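Local coordinates for protein glycerol kinase, putative (Plasmodium falciparum, PDB 2W40) that probably phosphorylates glycerol at the expense of ATP to give sn-glycerol 3-phosphate, as a member of the FGGY carbohydrate kinase family, at residues F134-A140 with S188-L192; D194-L198 with K302-A306; C253-F259 with C294-N298. All coordinates share one frame; numbering follows the deposited sequence. Where two conformers were deposited one is given.

Interaction 1. Residues F134-A140 with S188-L192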
ATOM      1  N   PHE C 134       8.761   0.495 -29.912  1.00  9.22           N
ATOM      2  CA  PHE C 134       8.017  -0.656 -29.396  1.00  8.43           C
ATOM      3  C   PHE C 134       7.670  -0.374 -27.947  1.00  7.65           C
ATOM      4  O   PHE C 134       8.501   0.092 -27.149  1.00  9.15           O
ATOM      5  CB  PHE C 134       8.896  -1.941 -29.440  1.00  8.45           C
ATOM      6  CG  PHE C 134       9.208  -2.475 -30.840  1.00 10.41           C
ATOM      7  CD1 PHE C 134       8.428  -2.177 -31.974  1.00  9.51           C
ATOM      8  CD2 PHE C 134      10.305  -3.291 -31.049  1.00 11.64           C
ATOM      9  CE1 PHE C 134       8.731  -2.699 -33.271  1.00 10.73           C
ATOM     10  CE2 PHE C 134      10.583  -3.760 -32.363  1.00  9.94           C
ATOM     11  CZ  PHE C 134       9.782  -3.549 -33.403  1.00 11.10           C
ATOM     12  N   ASN C 135       6.454  -0.798 -27.581  1.00  8.20           N
ATOM     13  CA  ASN C 135       5.972  -0.692 -26.233  1.00  8.33           C
ATOM     14  C   ASN C 135       4.866  -1.711 -25.975  1.00  7.94           C
ATOM     15  O   ASN C 135       4.459  -2.399 -26.892  1.00  8.06           O
ATOM     16  CB  ASN C 135       5.557   0.766 -25.945  1.00 10.13           C
ATOM     17  CG  ASN C 135       4.449   1.240 -26.857  1.00  7.40           C
ATOM     18  OD1 ASN C 135       3.448   0.462 -27.092  1.00  9.23           O
ATOM     19  ND2 ASN C 135       4.545   2.516 -27.319  1.00  8.77           N
ATOM     20  N   THR C 136       4.406  -1.773 -24.741  1.00  8.93           N
ATOM     21  CA  THR C 136       3.351  -2.706 -24.360  1.00  9.37           C
ATOM     22  C   THR C 136       1.956  -2.164 -24.598  1.00  9.50           C
ATOM     23  O   THR C 136       0.950  -2.877 -24.326  1.00 11.46           O
ATOM     24  CB  THR C 136       3.432  -3.148 -22.888  1.00 10.52           C
ATOM     25  OG1 THR C 136       3.268  -1.976 -22.116  1.00 13.26           O
ATOM     26  CG2 THR C 136       4.819  -3.773 -22.552  1.00 11.69           C
ATOM     27  N   TYR C 137       1.914  -0.916 -25.067  1.00  9.55           N
ATOM     28  CA  TYR C 137       0.728  -0.002 -25.016  1.00  8.46           C
ATOM     29  C   TYR C 137      -0.076  -0.097 -26.353  1.00  8.21           C
ATOM     30  O   TYR C 137      -1.328  -0.256 -26.332  1.00 10.73           O
ATOM     31  CB  TYR C 137       1.300   1.402 -24.798  1.00  9.66           C
ATOM     32  CG  TYR C 137       0.334   2.567 -24.837  1.00  7.70           C
ATOM     33  CD1 TYR C 137      -1.006   2.443 -24.409  1.00  9.60           C
ATOM     34  CD2 TYR C 137       0.800   3.785 -25.166  1.00  9.82           C
ATOM     35  CE1 TYR C 137      -1.864   3.614 -24.419  1.00  8.57           C
ATOM     36  CE2 TYR C 137      -0.033   4.884 -25.217  1.00  9.13           C
ATOM     37  CZ  TYR C 137      -1.342   4.808 -24.791  1.00  9.91           C
ATOM     38  OH  TYR C 137      -2.119   5.964 -24.835  1.00 11.21           O
ATOM     39  N   PHE C 138       0.632   0.065 -27.494  1.00  7.17           N
ATOM     40  CA  PHE C 138       0.034  -0.026 -28.845  1.00  7.52           C
ATOM     41  C   PHE C 138      -0.499  -1.388 -29.199  1.00  7.28           C
ATOM     42  O   PHE C 138      -0.244  -2.311 -28.501  1.00  9.53           O
ATOM     43  CB  PHE C 138       0.947   0.575 -29.854  1.00  9.61           C
ATOM     44  CG  PHE C 138       0.927   2.099 -29.897  1.00  9.09           C
ATOM     45  CD1 PHE C 138       0.524   2.867 -28.811  1.00 10.09           C
ATOM     46  CD2 PHE C 138       1.225   2.741 -31.092  1.00  8.35           C
ATOM     47  CE1 PHE C 138       0.479   4.282 -28.914  1.00 11.22           C
ATOM     48  CE2 PHE C 138       1.206   4.144 -31.199  1.00 11.20           C
ATOM     49  CZ  PHE C 138       0.882   4.895 -30.073  1.00  9.57           C
ATOM     50  N   SER C 139      -1.297  -1.492 -30.256  1.00  8.26           N
ATOM     51  CA  SER C 139      -2.026  -2.749 -30.521  1.00  5.89           C
ATOM     52  C   SER C 139      -1.086  -3.892 -30.957  1.00  7.89           C
ATOM     53  O   SER C 139      -1.400  -5.073 -30.682  1.00  8.06           O
ATOM     54  CB  SER C 139      -3.059  -2.560 -31.631  1.00  7.14           C
ATOM     55  OG  SER C 139      -3.943  -1.522 -31.318  1.00  8.21           O
ATOM     56  N   ALA C 140      -0.013  -3.524 -31.671  1.00  7.49           N
ATOM     57  CA  ALA C 140       0.737  -4.529 -32.496  1.00  7.23           C
ATOM     58  C   ALA C 140       1.234  -5.722 -31.650  1.00  6.16           C
ATOM     59  O   ALA C 140       1.086  -6.872 -32.075  1.00  7.20           O
ATOM     60  CB  ALA C 140       1.930  -3.913 -33.183  1.00  8.70           C
ATOM     61  N   SER C 188      -3.187   5.178 -36.106  1.00  6.77           N
ATOM     62  CA  SER C 188      -1.863   5.655 -35.667  1.00  7.78           C
ATOM     63  C   SER C 188      -1.423   5.055 -34.286  1.00  8.39           C
ATOM     64  O   SER C 188      -0.286   5.252 -33.862  1.00  8.87           O
ATOM     65  CB  SER C 188      -1.855   7.172 -35.623  1.00  8.91           C
ATOM     66  OG  SER C 188      -2.440   7.673 -34.435  1.00  7.14           O
ATOM     67  N   ARG C 189      -2.399   4.325 -33.651  1.00  6.37           N
ATOM     68  CA  ARG C 189      -2.235   3.777 -32.321  1.00  6.13           C
ATOM     69  C   ARG C 189      -1.926   2.275 -32.335  1.00  7.73           C
ATOM     70  O   ARG C 189      -1.948   1.572 -31.318  1.00  7.83           O
ATOM     71  CB  ARG C 189      -3.446   4.035 -31.474  1.00  7.23           C
ATOM     72  CG  ARG C 189      -3.875   5.477 -31.497  1.00  8.07           C
ATOM     73  CD  ARG C 189      -2.790   6.459 -31.126  1.00  8.38           C
ATOM     74  NE  ARG C 189      -2.379   6.322 -29.714  1.00  8.66           N
ATOM     75  CZ  ARG C 189      -1.758   7.226 -28.969  1.00 10.18           C
ATOM     76  NH1 ARG C 189      -1.309   8.378 -29.488  1.00 10.89           N
ATOM     77  NH2 ARG C 189      -1.573   7.007 -27.677  1.00 11.24           N
ATOM     78  N   THR C 190      -1.709   1.791 -33.539  1.00  8.27           N
ATOM     79  CA  THR C 190      -1.597   0.324 -33.748  1.00  9.20           C
ATOM     80  C   THR C 190      -0.134  -0.203 -33.842  1.00  9.48           C
ATOM     81  O   THR C 190       0.078  -1.444 -33.634  1.00  8.90           O
ATOM     82  CB  THR C 190      -2.340  -0.078 -35.075  1.00  8.11           C
ATOM     83  OG1 THR C 190      -1.658   0.509 -36.183  1.00  7.41           O
ATOM     84  CG2 THR C 190      -3.868   0.165 -35.068  1.00  9.93           C
ATOM     85  N   LEU C 191       0.813   0.687 -34.195  1.00  9.72           N
ATOM     86  CA  LEU C 191       2.220   0.350 -34.473  1.00  9.77           C
ATOM     87  C   LEU C 191       2.354  -0.282 -35.886  1.00  7.27           C
ATOM     88  O   LEU C 191       3.387  -0.838 -36.221  1.00  8.50           O
ATOM     89  CB  LEU C 191       2.854  -0.505 -33.398  1.00  8.81           C
ATOM     90  CG  LEU C 191       3.935   0.105 -32.531  1.00 10.44           C
ATOM     91  CD1 LEU C 191       4.300  -0.737 -31.246  1.00 10.09           C
ATOM     92  CD2 LEU C 191       5.078   0.330 -33.373  1.00 11.21           C
ATOM     93  N   LEU C 192       1.228  -0.243 -36.671  1.00  7.78           N
ATOM     94  CA  LEU C 192       1.157  -0.806 -38.023  1.00  7.79           C
ATOM     95  C   LEU C 192       1.048   0.231 -39.156  1.00  7.20           C
ATOM     96  O   LEU C 192       1.134  -0.166 -40.332  1.00  9.26           O
ATOM     97  CB  LEU C 192       0.042  -1.815 -38.187  1.00  8.91           C
ATOM     98  CG  LEU C 192       0.011  -2.896 -37.151  1.00  9.58           C
ATOM     99  CD1 LEU C 192      -1.296  -3.669 -37.385  1.00 10.77           C
ATOM    100  CD2 LEU C 192       1.280  -3.759 -37.236  1.00  8.66           C
TER
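F138 lays its ring against the backbone of R189 where two buried loops of the FGGY N-terminal domain, of the actin-like ATPase clan, meet beside a bound glycerol; an Asx turn at N135 shapes the first loop. R189 CA makes a CH-pi contact over the ring face, 3.9 Å from the F138 centroid and 20° off the normal, and R189 O lies over the same face. The R189 chain, bent at chi2 and chi3, folds back so that its guanidinium comes beside CE1 and CZ of the ring, with F138 CZ over one guanidinium face and the two planes 40° apart.

Two weak hydrogen bonds cross the contact, R189 NH2 to Y137 OH at 3.1 Å and S139 N to R189 O. Salt bridges from R189 NE to E86 and NH1 to E308 would fix the guanidinium's rotation; Y137 OH also binds the glycerol, so R189 may help to position it.

Apolar packing follows: L191 CD1 touches F138 CB at 3.9 Å, and L191 CB lies 3.5 Å from A140 CB. Inside the first loop, N135 OD1 accepts from Y137 N and, more nearly straight (172°), from F138 N, both at 2.9 Å.

Interaction 2. Residues D194-L198 with K302-A306; sequences DINTL and KPKYA
P303 opens the contact, its CG meeting L198 CD1 end-on at 3.9 Å, an apolar touch at the partly exposed end of the interface. The chain then enters strand 304-311, and Y305 carries the rest. With CG anti to its own carbonyl carbon (chi1 -71°), the tyrosine ring reaches out to the turn 194-198, and its hydroxyl ends among backbone carbonyls. Y305 OH donates to I195 O at 2.7 Å, arriving in the carbonyl plane with a C=O...donor angle of 145°. A water near the edge of the same ring donates to Y305 OH at 2.6 Å and to N196 O at 2.8 Å, so the hydroxyl both gives and accepts, and two successive carbonyls of the turn are tied to one side chain. Beside the ring, I195 CG1 packs on Y305 CE1 at 4.0 Å, and L198 CD2 lies as far from Y305 OH. The turn is closed by an Asx motif, D194 OD1 accepting from N196 N and T197 N, and by L198 N to D194 O. The contact joins the loop between helices 184-187 and 202-207, within the FGGY N-terminal family region, to the sheet of the C-terminal region, where strand 304-311 runs between strands 290-295 and 272-279; I293 of strand 290-295 touches both L198 and Y305.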
ATOM      1  N   ASP C 194       2.119   3.717 -41.254  1.00  8.55           N
ATOM      2  CA  ASP C 194       3.160   4.673 -41.620  1.00  9.68           C
ATOM      3  C   ASP C 194       2.629   6.071 -41.231  1.00  8.33           C
ATOM      4  O   ASP C 194       1.590   6.516 -41.768  1.00  9.76           O
ATOM      5  CB  ASP C 194       3.459   4.599 -43.083  1.00 10.74           C
ATOM      6  CG  ASP C 194       4.656   5.535 -43.472  1.00  8.67           C
ATOM      7  OD1 ASP C 194       4.708   6.708 -43.054  1.00 12.52           O
ATOM      8  OD2 ASP C 194       5.531   5.070 -44.274  1.00 12.52           O
ATOM      9  N   ILE C 195       3.256   6.674 -40.227  1.00  9.67           N
ATOM     10  CA  ILE C 195       2.769   7.972 -39.679  1.00 10.04           C
ATOM     11  C   ILE C 195       2.768   9.156 -40.664  1.00 10.44           C
ATOM     12  O   ILE C 195       2.043  10.120 -40.474  1.00 10.51           O
ATOM     13  CB  ILE C 195       3.604   8.326 -38.413  1.00 10.08           C
ATOM     14  CG1 ILE C 195       2.955   9.406 -37.517  1.00 11.72           C
ATOM     15  CG2 ILE C 195       5.003   8.776 -38.684  1.00 13.79           C
ATOM     16  CD1 ILE C 195       1.585   9.055 -37.046  1.00 11.86           C
ATOM     17  N   ASN C 196       3.652   9.077 -41.682  1.00  9.15           N
ATOM     18  CA  ASN C 196       3.772  10.081 -42.752  1.00 10.58           C
ATOM     19  C   ASN C 196       2.816   9.812 -43.921  1.00 10.07           C
ATOM     20  O   ASN C 196       2.168  10.726 -44.413  1.00 13.06           O
ATOM     21  CB  ASN C 196       5.202  10.203 -43.242  1.00 11.58           C
ATOM     22  CG  ASN C 196       6.064  10.872 -42.268  1.00 12.87           C
ATOM     23  OD1 ASN C 196       5.940  12.101 -42.079  1.00 20.10           O
ATOM     24  ND2 ASN C 196       6.893  10.112 -41.568  1.00 15.33           N
ATOM     25  N   THR C 197       2.682   8.560 -44.355  1.00 10.52           N
ATOM     26  CA  THR C 197       1.869   8.267 -45.524  1.00 11.29           C
ATOM     27  C   THR C 197       0.386   7.910 -45.199  1.00 10.16           C
ATOM     28  O   THR C 197      -0.466   7.845 -46.115  1.00 13.04           O
ATOM     29  CB  THR C 197       2.430   7.149 -46.339  1.00 11.47           C
ATOM     30  OG1 THR C 197       2.237   5.924 -45.598  1.00 11.46           O
ATOM     31  CG2 THR C 197       3.892   7.337 -46.670  1.00 17.05           C
ATOM     32  N   LEU C 198       0.108   7.595 -43.913  1.00 10.15           N
ATOM     33  CA  LEU C 198      -1.207   7.282 -43.480  1.00  9.98           C
ATOM     34  C   LEU C 198      -1.739   5.993 -44.061  1.00  9.91           C
ATOM     35  O   LEU C 198      -2.963   5.794 -44.196  1.00 11.67           O
ATOM     36  CB  LEU C 198      -2.194   8.408 -43.701  1.00 10.22           C
ATOM     37  CG  LEU C 198      -1.779   9.786 -43.134  1.00 12.71           C
ATOM     38  CD1 LEU C 198      -2.868  10.857 -43.381  1.00 14.11           C
ATOM     39  CD2 LEU C 198      -1.301   9.804 -41.743  1.00 12.81           C
ATOM     40  N   LYS C 302      -4.288  17.891 -45.536  1.00 15.83           N
ATOM     41  CA  LYS C 302      -3.122  17.451 -44.823  1.00 15.46           C
ATOM     42  C   LYS C 302      -3.475  17.250 -43.313  1.00 14.36           C
ATOM     43  O   LYS C 302      -4.150  18.070 -42.694  1.00 13.53           O
ATOM     44  CB  LYS C 302      -1.950  18.445 -44.965  1.00 16.90           C
ATOM     45  CG  LYS C 302      -1.518  18.729 -46.397  1.00 20.71           C
ATOM     46  CD  LYS C 302      -0.253  19.557 -46.398  1.00 21.57           C
ATOM     47  CE  LYS C 302       0.259  19.845 -47.822  1.00 26.03           C
ATOM     48  NZ  LYS C 302       1.603  20.615 -47.719  1.00 31.92           N
ATOM     49  N   PRO C 303      -2.989  16.160 -42.713  1.00 14.51           N
ATOM     50  CA  PRO C 303      -3.286  15.971 -41.314  1.00 13.33           C
ATOM     51  C   PRO C 303      -2.612  16.961 -40.404  1.00 13.51           C
ATOM     52  O   PRO C 303      -1.524  17.466 -40.734  1.00 13.39           O
ATOM     53  CB  PRO C 303      -2.739  14.561 -41.045  1.00 14.21           C
ATOM     54  CG  PRO C 303      -1.762  14.310 -42.045  1.00 16.02           C
ATOM     55  CD  PRO C 303      -2.132  15.087 -43.243  1.00 14.22           C
ATOM     56  N   LYS C 304      -3.203  17.224 -39.248  1.00 12.62           N
ATOM     57  CA  LYS C 304      -2.521  17.919 -38.167  1.00 12.73           C
ATOM     58  C   LYS C 304      -2.002  16.810 -37.234  1.00 12.70           C
ATOM     59  O   LYS C 304      -2.687  15.834 -36.983  1.00 12.46           O
ATOM     60  CB  LYS C 304      -3.438  18.856 -37.406  1.00 13.80           C
ATOM     61  CG  LYS C 304      -4.052  20.002 -38.290  1.00 14.86           C
ATOM     62  CD  LYS C 304      -3.038  20.879 -39.019  1.00 16.04           C
ATOM     63  CE  LYS C 304      -3.702  22.007 -39.893  1.00 20.02           C
ATOM     64  NZ  LYS C 304      -3.882  23.233 -39.109  1.00 29.89           N
ATOM     65  N   TYR C 305      -0.761  16.993 -36.853  1.00 10.34           N
ATOM     66  CA  TYR C 305      -0.028  16.098 -35.974  1.00 10.27           C
ATOM     67  C   TYR C 305      -0.017  16.585 -34.543  1.00 10.58           C
ATOM     68  O   TYR C 305      -0.336  17.700 -34.249  1.00 10.07           O
ATOM     69  CB  TYR C 305       1.388  15.894 -36.525  1.00  9.92           C
ATOM     70  CG  TYR C 305       1.403  15.075 -37.741  1.00 10.37           C
ATOM     71  CD1 TYR C 305       1.453  13.680 -37.632  1.00 10.30           C
ATOM     72  CD2 TYR C 305       1.382  15.644 -39.022  1.00 13.25           C
ATOM     73  CE1 TYR C 305       1.495  12.894 -38.782  1.00 12.88           C
ATOM     74  CE2 TYR C 305       1.472  14.877 -40.203  1.00 12.97           C
ATOM     75  CZ  TYR C 305       1.522  13.492 -40.098  1.00 13.78           C
ATOM     76  OH  TYR C 305       1.503  12.663 -41.185  1.00 13.14           O
ATOM     77  N   ALA C 306       0.463  15.726 -33.663  1.00 10.04           N
ATOM     78  CA  ALA C 306       0.513  16.001 -32.234  1.00  8.75           C
ATOM     79  C   ALA C 306       1.693  15.241 -31.622  1.00  9.82           C
ATOM     80  O   ALA C 306       2.220  14.263 -32.190  1.00  9.58           O
ATOM     81  CB  ALA C 306      -0.749  15.677 -31.507  1.00  9.80           C
TER
HETATM   82  O   HOH W   1       1.846  13.373 -43.708  1.00 26.53           O

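Interaction 3. Residues C253-F259 with C294-N298; sequences CIGQAIF and CYKFN. With EDO (1,2-ethanediol), chain B.
F259 turns an edge toward the face of Y295 in an offset edge-to-face pair, the centroids 5.8 Å apart and the planes at 81°. F259 CD1 is the leading atom, 3.8 Å from Y295 CZ. One face of the F259 ring carries the backbone carbon A257 C, offset toward the rim, while Y295 CE2 and I254 CG2 meet its rim in the plane of the ring. I258 O lies at the edge of the Y295 ring. The F297 ring has Y295 CB at its own edge and meets I254 obliquely: in the conformer described, I254 CD1 is 3.7 Å from F297 CE1, the two side chains coming from opposite directions. F259 CE1 also nears F297 CZ, so the three rings and the isoleucine form one apolar cluster.

Y295 CG sits between its backbone N and carbonyl carbon (chi1 49°), which swings the ring across to F259. Its hydroxyl comes within 3.1 Å of F259 O, but at an angle too poor for a bond; the hydroxyl is instead hydrogen-bonded to N277. Where helix 248-255 passes strand 290-295, C253 SG and C294 SG touch at 3.9 Å, as two unlinked sulfurs in van der Waals contact.

The extended K296 chain points away from this cluster, and NZ binds both oxygens of an ethanediol, O1 at 3.0 Å and O2 at 3.1 Å; D299 also bonds this molecule, which probably comes from the crystallisation liquor.

The contact joins the end of helix 248-255, closed at A257 by a Schellman motif, to the end of strand 290-295, where C294 and Y295 form a classic beta bulge opposite K304. Helix 443-455 packs on I254 and F297, through V450, L451 and L454, while strand 264-268 touches C253 and I258 through K265.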
ATOM      1  N   CYS C 253      -9.228  16.842 -28.095  1.00  8.81           N
ATOM      2  CA  CYS C 253      -8.580  17.956 -28.839  1.00 12.04           C
ATOM      3  C   CYS C 253      -9.571  18.743 -29.680  1.00 12.35           C
ATOM      4  O   CYS C 253      -9.568  19.968 -29.653  1.00 13.50           O
ATOM      5  CB  CYS C 253      -7.473  17.489 -29.755  1.00 13.35           C
ATOM      6  SG  CYS C 253      -6.087  16.698 -28.893  1.00 14.55           S
ATOM      7  N   ILE C 254     -10.503  18.033 -30.319  1.00 10.27           N
ATOM      8  CA  ILE C 254     -11.490  18.750 -31.116  0.50 11.48           C
ATOM      9  C   ILE C 254     -12.501  19.424 -30.174  1.00 11.49           C
ATOM     10  O   ILE C 254     -12.840  20.598 -30.406  1.00 13.18           O
ATOM     11  CB  ILE C 254     -12.143  17.850 -32.169  0.50 10.40           C
ATOM     12  CG1 ILE C 254     -11.113  17.334 -33.171  0.50 10.19           C
ATOM     13  CG2 ILE C 254     -13.204  18.608 -32.998  0.50  9.77           C
ATOM     14  CD1 ILE C 254     -11.737  16.365 -34.188  0.50 12.10           C
ATOM     15  N   GLY C 255     -12.956  18.734 -29.157  1.00 12.07           N
ATOM     16  CA  GLY C 255     -13.830  19.340 -28.145  1.00 12.84           C
ATOM     17  C   GLY C 255     -13.273  20.504 -27.347  1.00 15.56           C
ATOM     18  O   GLY C 255     -14.069  21.322 -26.835  1.00 17.86           O
ATOM     19  N   GLN C 256     -11.944  20.582 -27.262  1.00 14.40           N
ATOM     20  CA  GLN C 256     -11.288  21.693 -26.529  1.00 15.00           C
ATOM     21  C   GLN C 256     -10.910  22.797 -27.584  1.00 15.39           C
ATOM     22  O   GLN C 256     -10.262  23.807 -27.216  1.00 18.85           O
ATOM     23  CB  GLN C 256     -10.051  21.196 -25.850  1.00 16.02           C
ATOM     24  CG  GLN C 256     -10.182  20.369 -24.611  1.00 17.63           C
ATOM     25  CD  GLN C 256     -10.298  21.217 -23.360  1.00 17.27           C
ATOM     26  OE1 GLN C 256     -10.029  20.753 -22.267  1.00 25.55           O
ATOM     27  NE2 GLN C 256     -10.743  22.391 -23.520  1.00 20.25           N
ATOM     28  N   ALA C 257     -11.146  22.558 -28.863  1.00 17.28           N
ATOM     29  CA  ALA C 257     -10.745  23.453 -30.012  1.00 16.47           C
ATOM     30  C   ALA C 257      -9.250  23.793 -30.033  1.00 17.63           C
ATOM     31  O   ALA C 257      -8.904  24.931 -30.295  1.00 19.33           O
ATOM     32  CB  ALA C 257     -11.542  24.799 -30.034  1.00 17.37           C
ATOM     33  N   ILE C 258      -8.387  22.807 -29.744  1.00 15.88           N
ATOM     34  CA  ILE C 258      -6.961  23.023 -29.795  1.00 15.92           C
ATOM     35  C   ILE C 258      -6.515  22.719 -31.243  1.00 16.29           C
ATOM     36  O   ILE C 258      -5.877  21.722 -31.646  1.00 17.93           O
ATOM     37  CB  ILE C 258      -6.200  22.363 -28.640  1.00 17.70           C
ATOM     38  CG1 ILE C 258      -6.227  20.924 -28.850  1.00 17.12           C
ATOM     39  CG2 ILE C 258      -6.690  22.860 -27.144  1.00 16.09           C
ATOM     40  CD1 ILE C 258      -4.874  20.262 -28.244  1.00 16.54           C
ATOM     41  N   PHE C 259      -6.856  23.654 -32.115  1.00 15.20           N
ATOM     42  CA  PHE C 259      -6.646  23.530 -33.537  1.00 16.31           C
ATOM     43  C   PHE C 259      -5.437  24.241 -34.058  1.00 16.33           C
ATOM     44  O   PHE C 259      -5.091  24.043 -35.245  1.00 17.06           O
ATOM     45  CB  PHE C 259      -7.884  24.108 -34.298  1.00 16.27           C
ATOM     46  CG  PHE C 259      -9.186  23.428 -33.993  1.00 15.71           C
ATOM     47  CD1 PHE C 259      -9.295  22.058 -34.130  1.00 16.99           C
ATOM     48  CD2 PHE C 259     -10.283  24.109 -33.518  1.00 18.75           C
ATOM     49  CE1 PHE C 259     -10.535  21.440 -33.922  1.00 15.41           C
ATOM     50  CE2 PHE C 259     -11.490  23.490 -33.255  1.00 19.20           C
ATOM     51  CZ  PHE C 259     -11.601  22.160 -33.405  1.00 19.96           C
ATOM     52  N   CYS C 294      -3.241  14.175 -34.843  1.00  9.29           N
ATOM     53  CA  CYS C 294      -4.263  14.878 -34.103  1.00  9.43           C
ATOM     54  C   CYS C 294      -5.658  14.727 -34.743  1.00  9.19           C
ATOM     55  O   CYS C 294      -6.633  14.285 -34.079  1.00 10.42           O
ATOM     56  CB  CYS C 294      -3.888  16.335 -33.944  1.00 10.98           C
ATOM     57  SG  CYS C 294      -4.669  17.151 -32.520  1.00 14.39           S
ATOM     58  N   TYR C 295      -5.773  15.040 -36.035  1.00  9.90           N
ATOM     59  CA  TYR C 295      -7.021  14.838 -36.785  1.00  9.15           C
ATOM     60  C   TYR C 295      -6.707  15.053 -38.262  1.00 10.01           C
ATOM     61  O   TYR C 295      -5.723  15.704 -38.609  1.00  9.89           O
ATOM     62  CB  TYR C 295      -8.132  15.783 -36.250  1.00 11.03           C
ATOM     63  CG  TYR C 295      -7.698  17.246 -36.113  1.00 10.89           C
ATOM     64  CD1 TYR C 295      -7.606  18.077 -37.234  1.00 14.91           C
ATOM     65  CD2 TYR C 295      -7.257  17.748 -34.912  1.00 14.56           C
ATOM     66  CE1 TYR C 295      -7.113  19.357 -37.091  1.00 14.54           C
ATOM     67  CE2 TYR C 295      -6.802  19.056 -34.803  1.00 11.00           C
ATOM     68  CZ  TYR C 295      -6.751  19.848 -35.891  1.00 11.46           C
ATOM     69  OH  TYR C 295      -6.258  21.199 -35.785  1.00 15.41           O
ATOM     70  N   LYS C 296      -7.598  14.573 -39.114  1.00  9.20           N
ATOM     71  CA  LYS C 296      -7.637  14.826 -40.551  1.00  9.31           C
ATOM     72  C   LYS C 296      -9.095  14.730 -40.856  1.00  9.51           C
ATOM     73  O   LYS C 296      -9.612  13.685 -41.012  1.00  9.64           O
ATOM     74  CB  LYS C 296      -6.837  13.773 -41.360  1.00 10.06           C
ATOM     75  CG  LYS C 296      -6.855  13.963 -42.877  1.00  9.14           C
ATOM     76  CD  LYS C 296      -6.119  12.898 -43.602  1.00 10.47           C
ATOM     77  CE  LYS C 296      -6.538  12.866 -45.011  1.00 12.24           C
ATOM     78  NZ  LYS C 296      -5.739  11.986 -45.904  1.00 12.81           N
ATOM     79  N   PHE C 297      -9.754  15.874 -40.994  1.00 10.83           N
ATOM     80  CA  PHE C 297     -11.191  15.818 -41.163  1.00  9.95           C
ATOM     81  C   PHE C 297     -11.615  15.134 -42.497  1.00 10.05           C
ATOM     82  O   PHE C 297     -12.512  14.288 -42.492  1.00  9.82           O
ATOM     83  CB  PHE C 297     -11.831  17.280 -41.072  1.00 12.08           C
ATOM     84  CG  PHE C 297     -11.949  17.838 -39.688  1.00 14.04           C
ATOM     85  CD1 PHE C 297     -11.080  17.525 -38.683  1.00 14.36           C
ATOM     86  CD2 PHE C 297     -12.939  18.741 -39.379  1.00 19.44           C
ATOM     87  CE1 PHE C 297     -11.142  18.079 -37.433  1.00 17.11           C
ATOM     88  CE2 PHE C 297     -13.035  19.268 -38.089  1.00 18.92           C
ATOM     89  CZ  PHE C 297     -12.101  18.955 -37.126  1.00 18.29           C
ATOM     90  N   ASN C 298     -11.107  15.679 -43.606  1.00 11.45           N
ATOM     91  CA  ASN C 298     -11.453  15.294 -44.961  1.00 11.82           C
ATOM     92  C   ASN C 298     -10.283  14.683 -45.718  1.00 12.09           C
ATOM     93  O   ASN C 298      -9.108  14.926 -45.413  1.00 11.58           O
ATOM     94  CB  ASN C 298     -11.964  16.521 -45.741  1.00 11.72           C
ATOM     95  CG  ASN C 298     -13.232  17.117 -45.121  1.00 16.15           C
ATOM     96  OD1 ASN C 298     -14.150  16.398 -44.637  1.00 14.85           O
ATOM     97  ND2 ASN C 298     -13.287  18.443 -45.116  1.00 20.55           N
TER
HETATM   98  C1  EDO B1502      -7.540   9.096 -44.456  1.00 14.88           C
HETATM   99  O1  EDO B1502      -6.102   9.350 -44.570  1.00 12.27           O
HETATM  100  C2  EDO B1502      -8.144   8.824 -45.827  1.00 15.17           C
HETATM  101  O2  EDO B1502      -8.146  10.095 -46.480  1.00 15.66           O

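Interactions 1 and 3 are buried, whereas interaction 2 is partly open to solvent and uses a water. Interactions 2 and 3 share a sheet: strands 304-311 and 290-295 are neighbours in it, K304 pairs by its backbone with C294 and Y295, and L198 packs on K296. Interaction 1 joins two loops and meets interaction 2 where S188 packs on I195, both before helix 202-207. Chemistry follows place: an arginine backbone over a ring face, with its guanidinium beside the ring, near the glycerol in interaction 1, a tyrosine hydroxyl gripping a turn in interaction 2, and aromatic and aliphatic packing against a helix end in interaction 3.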